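Sensor protein (Shewanella sp. W3-18-1, PDB 3MYF) is a hybrid sensor histidine kinase whose histidine-containing phosphotransfer (Hpt) domain probably relays a phosphoryl group between response-regulator receiver domains. Local coordinates at residues Leu3-Trp8 / Leu102-Ser107; Met28-Leu33 / Ala108-Leu113; Gly61-Cys66 / Thr70-Cys75. One frame throughout, in Å; residues are numbered along the deposited sequence.

Contact 1 (Leu3-Trp8 / Leu102-Ser107); sequences LHTLNW and LTKVES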
ATOM      1  N   LEU A   3     -12.784 -13.723  12.637  1.00 44.93           N
ATOM      2  CA  LEU A   3     -13.401 -12.842  11.634  1.00 40.07           C
ATOM      3  C   LEU A   3     -13.487 -11.394  12.088  1.00 36.40           C
ATOM      4  O   LEU A   3     -13.748 -10.502  11.276  1.00 35.05           O
ATOM      5  CB  LEU A   3     -14.804 -13.329  11.276  1.00 41.78           C
ATOM      6  N   HIS A   4     -13.283 -11.162  13.382  1.00 37.13           N
ATOM      7  CA  HIS A   4     -13.186  -9.800  13.902  1.00 35.71           C
ATOM      8  C   HIS A   4     -11.872  -9.137  13.479  1.00 35.30           C
ATOM      9  O   HIS A   4     -11.799  -7.906  13.362  1.00 36.12           O
ATOM     10  CB  HIS A   4     -13.314  -9.784  15.436  1.00 39.62           C
ATOM     11  N   THR A   5     -10.845  -9.959  13.287  1.00 35.79           N
ATOM     12  CA  THR A   5      -9.517  -9.504  12.906  1.00 35.76           C
ATOM     13  C   THR A   5      -9.425  -9.379  11.393  1.00 34.27           C
ATOM     14  O   THR A   5      -9.070  -8.331  10.878  1.00 34.07           O
ATOM     15  CB  THR A   5      -8.415 -10.450  13.448  1.00 39.65           C
ATOM     16  OG1 THR A   5      -8.396 -10.390  14.878  1.00 43.60           O
ATOM     17  CG2 THR A   5      -7.025 -10.060  12.928  1.00 39.60           C
ATOM     18  N   LEU A   6      -9.750 -10.460  10.685  1.00 34.30           N
ATOM     19  CA  LEU A   6      -9.735 -10.450   9.229  1.00 34.68           C
ATOM     20  C   LEU A   6     -10.841 -11.356   8.704  1.00 35.32           C
ATOM     21  O   LEU A   6     -10.946 -12.505   9.113  1.00 37.69           O
ATOM     22  CB  LEU A   6      -8.366 -10.902   8.681  1.00 36.98           C
ATOM     23  CG  LEU A   6      -8.205 -11.139   7.175  1.00 39.98           C
ATOM     24  CD1 LEU A   6      -8.482  -9.898   6.351  1.00 40.91           C
ATOM     25  CD2 LEU A   6      -6.811 -11.682   6.864  1.00 43.74           C
ATOM     26  N   ASN A   7     -11.657 -10.802   7.812  1.00 51.63           N
ATOM     27  CA  ASN A   7     -12.799 -11.487   7.232  1.00 51.13           C
ATOM     28  C   ASN A   7     -12.681 -11.477   5.713  1.00 50.33           C
ATOM     29  O   ASN A   7     -13.071 -10.507   5.052  1.00 48.37           O
ATOM     30  CB  ASN A   7     -14.104 -10.825   7.711  1.00 50.40           C
ATOM     31  CG  ASN A   7     -15.356 -11.518   7.181  1.00 51.71           C
ATOM     32  OD1 ASN A   7     -15.325 -12.201   6.156  1.00 53.47           O
ATOM     33  ND2 ASN A   7     -16.472 -11.323   7.877  1.00 51.84           N
ATOM     34  N   TRP A   8     -12.133 -12.566   5.172  1.00 51.54           N
ATOM     35  CA  TRP A   8     -11.890 -12.711   3.731  1.00 51.80           C
ATOM     36  C   TRP A   8     -13.131 -12.422   2.883  1.00 50.53           C
ATOM     37  O   TRP A   8     -13.051 -11.744   1.858  1.00 49.86           O
ATOM     38  CB  TRP A   8     -11.322 -14.110   3.433  1.00 54.34           C
ATOM     39  CG  TRP A   8     -11.318 -14.514   1.984  1.00 55.37           C
ATOM     40  CD1 TRP A   8     -12.039 -15.537   1.415  1.00 57.02           C
ATOM     41  CD2 TRP A   8     -10.558 -13.925   0.918  1.00 55.10           C
ATOM     42  NE1 TRP A   8     -11.777 -15.611   0.073  1.00 56.66           N
ATOM     43  CE2 TRP A   8     -10.873 -14.636  -0.262  1.00 56.02           C
ATOM     44  CE3 TRP A   8      -9.645 -12.864   0.845  1.00 55.18           C
ATOM     45  CZ2 TRP A   8     -10.306 -14.320  -1.504  1.00 55.68           C
ATOM     46  CZ3 TRP A   8      -9.081 -12.551  -0.389  1.00 55.14           C
ATOM     47  CH2 TRP A   8      -9.414 -13.281  -1.547  1.00 55.09           C
ATOM     48  N   LEU A 102      -2.982  -4.900  15.185  1.00 28.66           N
ATOM     49  CA  LEU A 102      -2.168  -4.942  13.959  1.00 28.84           C
ATOM     50  C   LEU A 102      -1.220  -6.135  13.896  1.00 30.50           C
ATOM     51  O   LEU A 102      -0.982  -6.688  12.816  1.00 31.09           O
ATOM     52  CB  LEU A 102      -1.420  -3.636  13.739  1.00 29.01           C
ATOM     53  CG  LEU A 102      -2.395  -2.491  13.490  1.00 28.43           C
ATOM     54  CD1 LEU A 102      -1.613  -1.182  13.270  1.00 32.39           C
ATOM     55  CD2 LEU A 102      -3.325  -2.799  12.312  1.00 28.54           C
ATOM     56  N   THR A 103      -0.707  -6.546  15.054  1.00 31.64           N
ATOM     57  CA  THR A 103       0.044  -7.787  15.141  1.00 33.66           C
ATOM     58  C   THR A 103      -0.806  -8.992  14.696  1.00 33.98           C
ATOM     59  O   THR A 103      -0.330  -9.837  13.936  1.00 35.72           O
ATOM     60  CB  THR A 103       0.628  -8.000  16.558  1.00 35.74           C
ATOM     61  OG1 THR A 103       1.599  -6.984  16.820  1.00 37.20           O
ATOM     62  CG2 THR A 103       1.323  -9.361  16.662  1.00 39.31           C
ATOM     63  N   LYS A 104      -2.055  -9.066  15.160  1.00 33.54           N
ATOM     64  CA  LYS A 104      -2.967 -10.149  14.740  1.00 34.80           C
ATOM     65  C   LYS A 104      -3.340 -10.058  13.257  1.00 32.87           C
ATOM     66  O   LYS A 104      -3.546 -11.081  12.591  1.00 34.49           O
ATOM     67  CB  LYS A 104      -4.247 -10.149  15.579  1.00 36.01           C
ATOM     68  CG  LYS A 104      -4.041 -10.411  17.068  1.00 40.08           C
ATOM     69  CD  LYS A 104      -5.280  -9.997  17.851  1.00 42.71           C
ATOM     70  CE  LYS A 104      -5.097 -10.257  19.326  1.00 49.60           C
ATOM     71  NZ  LYS A 104      -6.176  -9.615  20.115  1.00 53.52           N
ATOM     72  N   VAL A 105      -3.471  -8.838  12.757  1.00 30.18           N
ATOM     73  CA  VAL A 105      -3.794  -8.598  11.335  1.00 29.49           C
ATOM     74  C   VAL A 105      -2.634  -9.036  10.436  1.00 30.28           C
ATOM     75  O   VAL A 105      -2.862  -9.669   9.393  1.00 30.64           O
ATOM     76  CB  VAL A 105      -4.190  -7.103  11.062  1.00 28.61           C
ATOM     77  CG1 VAL A 105      -4.207  -6.782   9.550  1.00 29.35           C
ATOM     78  CG2 VAL A 105      -5.573  -6.796  11.661  1.00 28.09           C
ATOM     79  N   GLU A 106      -1.403  -8.715  10.842  1.00 33.79           N
ATOM     80  CA  GLU A 106      -0.200  -9.134  10.098  1.00 35.19           C
ATOM     81  C   GLU A 106      -0.159 -10.653   9.978  1.00 35.83           C
ATOM     82  O   GLU A 106       0.144 -11.200   8.907  1.00 36.41           O
ATOM     83  CB  GLU A 106       1.082  -8.630  10.767  1.00 38.53           C
ATOM     84  CG  GLU A 106       1.353  -7.136  10.571  1.00 39.20           C
ATOM     85  CD  GLU A 106       2.515  -6.612  11.409  1.00 45.24           C
ATOM     86  OE1 GLU A 106       2.898  -7.289  12.388  1.00 44.28           O
ATOM     87  OE2 GLU A 106       3.036  -5.505  11.100  1.00 48.89           O
ATOM     88  N   SER A 107      -0.447 -11.336  11.081  1.00 36.41           N
ATOM     89  CA  SER A 107      -0.448 -12.799  11.071  1.00 39.80           C
ATOM     90  C   SER A 107      -1.575 -13.345  10.193  1.00 39.12           C
ATOM     91  O   SER A 107      -1.372 -14.286   9.412  1.00 41.09           O
ATOM     92  CB  SER A 107      -0.562 -13.360  12.491  1.00 43.12           C
ATOM     93  OG  SER A 107      -0.961 -14.730  12.429  1.00 48.05           O
TER
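The flat peptide group joining Lys104 to Val105 carries the methyl group of Thr5 on one face. Thr5 CG2 lies over that face, displaced from the carbonyl carbon to the side of the O and N, 3.6 Å from Lys104 O and 3.8 Å from Val105 N, so the contact is with the face of the amide and not with its edge. Side-chain carbons flank the methyl: Lys104 CB and Val105 CG2 each come to 3.8 Å from Thr5 CG2, while Val105 CG2 also lies 3.9 Å from Thr5 O.

Thr5 OG1 stands beside the backbone N (chi1 -66°), anti to the carbonyl carbon, which leaves CG2 anti to the backbone N and directed onto helix 92-116. OG1 hydrogen-bonds the carboxylate of Glu101, about one turn earlier on the same helix. One residue thus gives its apolar branch to the helix surface and its hydroxyl to a charged side chain. Lys104 contributes just the base of its side chain; its extended chain carries NZ away to a salt bridge with Asp100.

Beyond Thr5 the segment continues along the last helix. Leu6 packs on Ala108, Val109 and Val112, Asn7 OD1 caps helix 8-14 by accepting from Leu10 N, and the Trp8 indole touches Leu23 and Leu116. An N-terminal arm is in this way laid against the final helix of an antiparallel four-helix bundle, the fold characteristic of Hpt domains, with the short helix 8-14 added ahead of the four long ones.

Contact 2 (Met28-Leu33 / Ala108-Leu113); sequences MLLDSL and AVKQVL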
HETATM    1  N   MSE A  28      -0.942  -5.051  -0.410  1.00 40.37           N
HETATM    2  CA  MSE A  28      -0.523  -3.664  -0.216  0.50 44.56           C
HETATM    3  C   MSE A  28      -0.595  -3.279   1.254  1.00 47.84           C
HETATM    4  O   MSE A  28       0.278  -2.579   1.758  1.00 51.05           O
HETATM    5  CB  MSE A  28      -1.364  -2.702  -1.064  0.50 48.60           C
HETATM    6  CG  MSE A  28      -1.274  -2.926  -2.581  0.50 48.16           C
HETATM    7 SE   MSE A  28      -2.052  -1.457  -3.598  0.50 59.23          SE
HETATM    8  CE  MSE A  28      -2.546  -2.351  -5.234  0.50 58.06           C
ATOM      9  N   LEU A  29      -1.642  -3.740   1.939  1.00 26.14           N
ATOM     10  CA  LEU A  29      -1.769  -3.483   3.371  1.00 26.92           C
ATOM     11  C   LEU A  29      -0.604  -4.117   4.139  1.00 27.18           C
ATOM     12  O   LEU A  29       0.056  -3.436   4.920  1.00 27.57           O
ATOM     13  CB  LEU A  29      -3.113  -3.997   3.895  1.00 26.58           C
ATOM     14  CG  LEU A  29      -3.398  -3.867   5.391  1.00 28.50           C
ATOM     15  CD1 LEU A  29      -3.501  -2.374   5.718  1.00 28.97           C
ATOM     16  CD2 LEU A  29      -4.670  -4.560   5.763  1.00 27.54           C
ATOM     17  N   LEU A  30      -0.342  -5.397   3.888  1.00 29.21           N
ATOM     18  CA  LEU A  30       0.717  -6.134   4.565  1.00 29.95           C
ATOM     19  C   LEU A  30       2.097  -5.495   4.365  1.00 31.15           C
ATOM     20  O   LEU A  30       2.865  -5.369   5.317  1.00 31.53           O
ATOM     21  CB  LEU A  30       0.728  -7.614   4.143  1.00 32.36           C
ATOM     22  CG  LEU A  30       1.843  -8.499   4.731  1.00 33.41           C
ATOM     23  CD1 LEU A  30       1.691  -8.630   6.231  1.00 32.78           C
ATOM     24  CD2 LEU A  30       1.904  -9.911   4.056  1.00 35.06           C
ATOM     25  N   ASP A  31       2.421  -5.102   3.131  1.00 32.43           N
ATOM     26  CA  ASP A  31       3.700  -4.460   2.868  1.00 34.18           C
ATOM     27  C   ASP A  31       3.854  -3.191   3.721  1.00 33.06           C
ATOM     28  O   ASP A  31       4.943  -2.903   4.209  1.00 33.22           O
ATOM     29  CB  ASP A  31       3.859  -4.116   1.379  1.00 35.97           C
ATOM     30  CG  ASP A  31       5.278  -3.659   1.026  1.00 40.84           C
ATOM     31  OD1 ASP A  31       6.251  -4.348   1.416  1.00 43.09           O
ATOM     32  OD2 ASP A  31       5.430  -2.625   0.326  1.00 43.64           O
ATOM     33  N   SER A  32       2.755  -2.468   3.906  1.00 31.91           N
ATOM     34  CA  SER A  32       2.767  -1.160   4.582  1.00 32.03           C
ATOM     35  C   SER A  32       2.688  -1.262   6.113  1.00 30.54           C
ATOM     36  O   SER A  32       3.008  -0.313   6.811  1.00 30.71           O
ATOM     37  CB  SER A  32       1.600  -0.311   4.082  1.00 32.43           C
ATOM     38  OG  SER A  32       0.378  -0.769   4.652  1.00 33.72           O
ATOM     39  N   LEU A  33       2.276  -2.413   6.634  1.00 29.42           N
ATOM     40  CA  LEU A  33       2.009  -2.518   8.077  1.00 29.04           C
ATOM     41  C   LEU A  33       3.242  -2.394   9.003  1.00 29.30           C
ATOM     42  O   LEU A  33       3.138  -1.761  10.051  1.00 29.33           O
ATOM     43  CB  LEU A  33       1.181  -3.767   8.404  1.00 28.41           C
ATOM     44  CG  LEU A  33      -0.333  -3.632   8.244  1.00 28.79           C
ATOM     45  CD1 LEU A  33      -1.007  -4.985   8.485  1.00 28.77           C
ATOM     46  CD2 LEU A  33      -0.867  -2.592   9.223  1.00 27.28           C
ATOM     47  N   ALA A 108      -2.763 -12.757  10.325  1.00 38.45           N
ATOM     48  CA  ALA A 108      -3.948 -13.245   9.617  1.00 39.88           C
ATOM     49  C   ALA A 108      -3.798 -13.088   8.112  1.00 38.01           C
ATOM     50  O   ALA A 108      -4.129 -14.004   7.352  1.00 39.85           O
ATOM     51  CB  ALA A 108      -5.186 -12.532  10.099  1.00 41.50           C
ATOM     52  N   VAL A 109      -3.286 -11.932   7.686  1.00 35.22           N
ATOM     53  CA  VAL A 109      -3.089 -11.669   6.258  1.00 35.09           C
ATOM     54  C   VAL A 109      -1.995 -12.568   5.673  1.00 35.74           C
ATOM     55  O   VAL A 109      -2.187 -13.163   4.598  1.00 37.14           O
ATOM     56  CB  VAL A 109      -2.802 -10.173   5.962  1.00 34.44           C
ATOM     57  CG1 VAL A 109      -2.587  -9.944   4.468  1.00 36.15           C
ATOM     58  CG2 VAL A 109      -3.939  -9.289   6.462  1.00 35.53           C
ATOM     59  N   LYS A 110      -0.874 -12.701   6.387  1.00 36.28           N
ATOM     60  CA  LYS A 110       0.209 -13.617   5.982  1.00 39.48           C
ATOM     61  C   LYS A 110      -0.279 -15.063   5.864  1.00 41.01           C
ATOM     62  O   LYS A 110       0.255 -15.867   5.080  1.00 43.60           O
ATOM     63  CB  LYS A 110       1.378 -13.543   6.964  1.00 42.42           C
ATOM     64  CG  LYS A 110       2.222 -12.292   6.833  1.00 44.66           C
ATOM     65  CD  LYS A 110       3.448 -12.365   7.729  1.00 51.19           C
ATOM     66  CE  LYS A 110       3.946 -10.969   8.091  1.00 53.85           C
ATOM     67  NZ  LYS A 110       5.442 -10.936   8.171  1.00 63.30           N
ATOM     68  N   GLN A 111      -1.304 -15.389   6.644  1.00 40.73           N
ATOM     69  CA  GLN A 111      -1.917 -16.710   6.588  1.00 44.57           C
ATOM     70  C   GLN A 111      -2.820 -16.839   5.361  1.00 43.84           C
ATOM     71  O   GLN A 111      -2.772 -17.862   4.643  1.00 47.39           O
ATOM     72  CB  GLN A 111      -2.695 -16.983   7.885  1.00 47.58           C
ATOM     73  N   VAL A 112      -3.629 -15.809   5.114  1.00 72.51           N
ATOM     74  CA  VAL A 112      -4.558 -15.784   3.977  1.00 69.74           C
ATOM     75  C   VAL A 112      -3.830 -15.685   2.625  1.00 63.57           C
ATOM     76  O   VAL A 112      -4.401 -16.018   1.582  1.00 63.43           O
ATOM     77  CB  VAL A 112      -5.634 -14.668   4.140  1.00 73.09           C
ATOM     78  CG1 VAL A 112      -6.380 -14.404   2.835  1.00 72.59           C
ATOM     79  CG2 VAL A 112      -6.620 -15.048   5.232  1.00 82.93           C
ATOM     80  N   LEU A 113      -2.571 -15.249   2.654  1.00 61.12           N
ATOM     81  CA  LEU A 113      -1.756 -15.170   1.440  1.00 58.85           C
ATOM     82  C   LEU A 113      -0.966 -16.451   1.198  1.00 60.45           C
ATOM     83  O   LEU A 113      -0.752 -16.837   0.047  1.00 60.21           O
ATOM     84  CB  LEU A 113      -0.826 -13.951   1.462  1.00 58.42           C
ATOM     85  CG  LEU A 113      -1.494 -12.562   1.486  1.00 57.17           C
ATOM     86  CD1 LEU A 113      -0.462 -11.462   1.679  1.00 56.69           C
ATOM     87  CD2 LEU A 113      -2.322 -12.293   0.248  1.00 58.76           C
TER
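Leu30 meets helix 92-116 with its CB and both methyls. Leu30 CB stands nearest the backbone and lies 4.1 Å from Val109 CG1, at the place where the two helices bring their CA atoms closest. From there CG runs anti to the backbone N (chi1 177°), which carries the branch point out toward the other helix and sets both methyls against Lys110, with CD2 also reaching Leu113. Leu30 CD1 rests on the lysine chain, 3.7 Å from both Lys110 CG and Lys110 CE. Leu30 CD2 is shared: it is 3.7 Å from Lys110 CG and just as far from Leu113 CD1, one turn further along.

The directions of approach differ. Lys110 crosses the leucine at about a right angle, laying its methylene chain against both methyls, whereas Leu113 and Leu30 slide past each other in opposite senses. The helix segments run roughly antiparallel, at 138°, with axes 10.3 Å apart.

Val109 also packs on Leu26, and Leu113 on Leu23, which extends the seam along helix 19-46. Next to Leu30, Leu29 also packs on Leu59 and Ala62 of helix 49-63 and reaches Met28 of the second subunit.

All the interactions between the two segments are therefore between carbons. Contacts of this kind depend on shape and burial rather than on bond direction, and the lysine takes part through its aliphatic portion, shielding an otherwise hydrophobic seam at the border with solvent.

Contact 3 (Gly61-Cys66 / Thr70-Cys75); sequences GASCYC and TTQRLC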
ATOM      1  N   GLY A  61      -8.119   4.553   5.897  1.00 42.97           N
ATOM      2  CA  GLY A  61      -8.490   4.455   4.486  1.00 45.17           C
ATOM      3  C   GLY A  61      -8.369   3.021   4.014  1.00 45.15           C
ATOM      4  O   GLY A  61      -9.336   2.448   3.501  1.00 45.91           O
ATOM      5  N   ALA A  62      -7.190   2.434   4.227  1.00 44.86           N
ATOM      6  CA  ALA A  62      -6.947   1.020   3.902  1.00 45.44           C
ATOM      7  C   ALA A  62      -7.924   0.050   4.543  1.00 44.33           C
ATOM      8  O   ALA A  62      -8.438  -0.848   3.868  1.00 44.90           O
ATOM      9  CB  ALA A  62      -5.527   0.624   4.243  1.00 46.45           C
ATOM     10  N   SER A  63      -8.181   0.223   5.843  1.00 43.58           N
ATOM     11  CA  SER A  63      -8.981  -0.734   6.604  1.00 44.12           C
ATOM     12  C   SER A  63     -10.389  -0.895   6.043  1.00 44.76           C
ATOM     13  O   SER A  63     -10.987  -1.959   6.169  1.00 45.65           O
ATOM     14  CB  SER A  63      -9.005  -0.377   8.102  1.00 44.76           C
ATOM     15  OG  SER A  63      -9.843   0.728   8.375  1.00 44.04           O
ATOM     16  N   CYS A  64     -10.890   0.144   5.380  1.00 32.47           N
ATOM     17  CA  CYS A  64     -12.243   0.130   4.825  1.00 35.67           C
ATOM     18  C   CYS A  64     -12.374  -0.854   3.656  1.00 36.21           C
ATOM     19  O   CYS A  64     -13.485  -1.168   3.245  1.00 38.11           O
ATOM     20  CB  CYS A  64     -12.689   1.538   4.384  1.00 38.29           C
ATOM     21  SG  CYS A  64     -12.941   2.765   5.727  1.00 41.17           S
ATOM     22  N   TYR A  65     -11.242  -1.335   3.135  1.00 35.55           N
ATOM     23  CA  TYR A  65     -11.233  -2.204   1.960  1.00 37.39           C
ATOM     24  C   TYR A  65     -10.479  -3.527   2.154  1.00 36.54           C
ATOM     25  O   TYR A  65     -10.367  -4.313   1.216  1.00 38.64           O
ATOM     26  CB  TYR A  65     -10.717  -1.431   0.727  1.00 39.44           C
ATOM     27  CG  TYR A  65     -11.621  -0.270   0.360  1.00 42.40           C
ATOM     28  CD1 TYR A  65     -12.684  -0.448  -0.523  1.00 44.43           C
ATOM     29  CD2 TYR A  65     -11.446   0.991   0.936  1.00 42.72           C
ATOM     30  CE1 TYR A  65     -13.539   0.599  -0.839  1.00 48.23           C
ATOM     31  CE2 TYR A  65     -12.291   2.046   0.626  1.00 46.39           C
ATOM     32  CZ  TYR A  65     -13.334   1.843  -0.265  1.00 49.71           C
ATOM     33  OH  TYR A  65     -14.183   2.881  -0.574  1.00 53.88           O
ATOM     34  N   CYS A  66     -10.004  -3.795   3.367  1.00 34.31           N
ATOM     35  CA  CYS A  66      -9.271  -5.042   3.628  1.00 33.67           C
ATOM     36  C   CYS A  66      -9.942  -6.015   4.586  1.00 33.12           C
ATOM     37  O   CYS A  66      -9.294  -6.938   5.065  1.00 33.33           O
ATOM     38  CB  CYS A  66      -7.861  -4.734   4.121  1.00 32.89           C
ATOM     39  SG  CYS A  66      -6.933  -3.829   2.914  1.00 36.08           S
ATOM     40  N   THR A  70     -12.096  -4.784  13.324  1.00 30.52           N
ATOM     41  CA  THR A  70     -11.598  -4.204  14.578  1.00 29.62           C
ATOM     42  C   THR A  70     -10.643  -3.054  14.296  1.00 28.46           C
ATOM     43  O   THR A  70     -10.760  -1.983  14.922  1.00 28.86           O
ATOM     44  CB  THR A  70     -10.981  -5.277  15.513  1.00 29.93           C
ATOM     45  OG1 THR A  70     -12.000  -6.214  15.877  1.00 30.86           O
ATOM     46  CG2 THR A  70     -10.410  -4.652  16.796  1.00 30.91           C
ATOM     47  N   THR A  71      -9.746  -3.259  13.328  1.00 27.38           N
ATOM     48  CA  THR A  71      -8.851  -2.202  12.850  1.00 26.34           C
ATOM     49  C   THR A  71      -9.649  -0.985  12.406  1.00 27.64           C
ATOM     50  O   THR A  71      -9.320   0.152  12.784  1.00 27.38           O
ATOM     51  CB  THR A  71      -7.963  -2.703  11.695  1.00 26.02           C
ATOM     52  OG1 THR A  71      -7.135  -3.789  12.145  1.00 26.27           O
ATOM     53  CG2 THR A  71      -7.075  -1.614  11.166  1.00 25.90           C
ATOM     54  N   GLN A  72     -10.684  -1.221  11.598  1.00 29.57           N
ATOM     55  CA  GLN A  72     -11.493  -0.145  11.060  1.00 30.36           C
ATOM     56  C   GLN A  72     -12.116   0.692  12.174  1.00 28.83           C
ATOM     57  O   GLN A  72     -12.052   1.921  12.129  1.00 28.72           O
ATOM     58  CB  GLN A  72     -12.586  -0.672  10.122  1.00 32.69           C
ATOM     59  CG  GLN A  72     -13.399   0.443   9.456  1.00 35.60           C
ATOM     60  CD  GLN A  72     -14.629  -0.065   8.720  1.00 42.19           C
ATOM     61  OE1 GLN A  72     -15.380  -0.902   9.229  1.00 44.01           O
ATOM     62  NE2 GLN A  72     -14.855   0.461   7.524  1.00 43.02           N
ATOM     63  N   ARG A  73     -12.694   0.010  13.166  1.00 27.80           N
ATOM     64  CA  ARG A  73     -13.356   0.662  14.284  0.50 26.98           C
ATOM     65  C   ARG A  73     -12.360   1.475  15.100  1.00 26.60           C
ATOM     66  O   ARG A  73     -12.602   2.649  15.425  1.00 26.49           O
ATOM     67  CB  ARG A  73     -14.024  -0.372  15.184  0.50 27.62           C
ATOM     68  CG  ARG A  73     -14.543   0.208  16.502  0.50 27.20           C
ATOM     69  CD  ARG A  73     -15.319  -0.810  17.272  0.50 29.13           C
ATOM     70  NE  ARG A  73     -14.479  -1.872  17.812  0.50 30.25           N
ATOM     71  CZ  ARG A  73     -13.734  -1.759  18.908  0.50 29.16           C
ATOM     72  NH1 ARG A  73     -13.025  -2.793  19.330  0.50 30.06           N
ATOM     73  NH2 ARG A  73     -13.686  -0.612  19.571  0.50 28.16           N
ATOM     74  N   LEU A  74     -11.247   0.835  15.446  1.00 25.56           N
ATOM     75  CA  LEU A  74     -10.224   1.491  16.275  1.00 26.26           C
ATOM     76  C   LEU A  74      -9.670   2.721  15.566  1.00 26.89           C
ATOM     77  O   LEU A  74      -9.519   3.785  16.199  1.00 28.08           O
ATOM     78  CB  LEU A  74      -9.119   0.498  16.669  1.00 25.92           C
ATOM     79  CG  LEU A  74      -9.563  -0.578  17.704  1.00 28.15           C
ATOM     80  CD1 LEU A  74      -8.458  -1.581  17.936  1.00 29.09           C
ATOM     81  CD2 LEU A  74     -10.004   0.001  19.066  1.00 30.37           C
ATOM     82  N   CYS A  75      -9.405   2.600  14.261  1.00 26.03           N
ATOM     83  CA  CYS A  75      -8.925   3.754  13.473  1.00 28.07           C
ATOM     84  C   CYS A  75      -9.966   4.869  13.435  1.00 28.75           C
ATOM     85  O   CYS A  75      -9.614   6.036  13.540  1.00 29.35           O
ATOM     86  CB  CYS A  75      -8.503   3.360  12.054  1.00 29.02           C
ATOM     87  SG  CYS A  75      -6.956   2.453  11.991  1.00 31.41           S
TER
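Gln72 bridges to Cys64 with an outstretched side chain. CG lies anti to the backbone N (chi1 -176°) and the chain stays extended through chi2, which carries the amide across to Cys64. Gln72 NE2 donates to Cys64 SG over 3.5 Å, nearly straight at 167°, and the sulfur sits in the plane of the amide. The thiol meets it by pointing back beside its own backbone N (chi1 -68°).

Ser63 adopts a different rotamer. Its OG occupies the cramped position between backbone N and carbonyl carbon, from which it hydrogen-bonds the carbonyl of His60. The same oxygen presses on the neighbouring helix, 3.3 Å from Gln72 CA and 3.5 Å from Gln72 CB, while Ser63 CB touches Thr71 CG2 at 3.8 Å. Replacing Gln72 by alanine would probably leave Cys64 SG without its amide donor and open a gap beside Ser63 OG, where the extended chain now packs.

Gly61 closes a His-x-Leu-x-Gly pattern of the kind that in Hpt domains carries the phosphorylated histidine, probably one turn earlier on helix 49-63. Helix 69-83 packs on helix 92-116 through Thr71, which meets Glu101 and Val105, and the first segment packs on helix 19-46 through Cys66, which meets Leu26 and Leu29; Ala62 also reaches Met28 of the second subunit.

How the contacts relate
From the N terminus, residues 3-8 open the longest loop, closed when 102-107 returns in contact 1. Residues 28-33 start the loop of contact 2 before that one is finished, and 108-113 ends it just afterwards, so these two contacts cross and share helix 92-116. Contact 3 spans only the short turn between helices 49-63 and 69-83 and nests inside both larger loops. Leu6 joins contacts 1 and 2; His4 O, probably hydrogen-bonded to Thr70 OG1, ties contact 1 to contact 3, and Leu29 joins contacts 2 and 3. Contact 1 thus fastens the N-terminal arm to helix 92-116, contact 2 helix 19-46 to helix 92-116, and contact 3 helix 49-63 to helix 69-83.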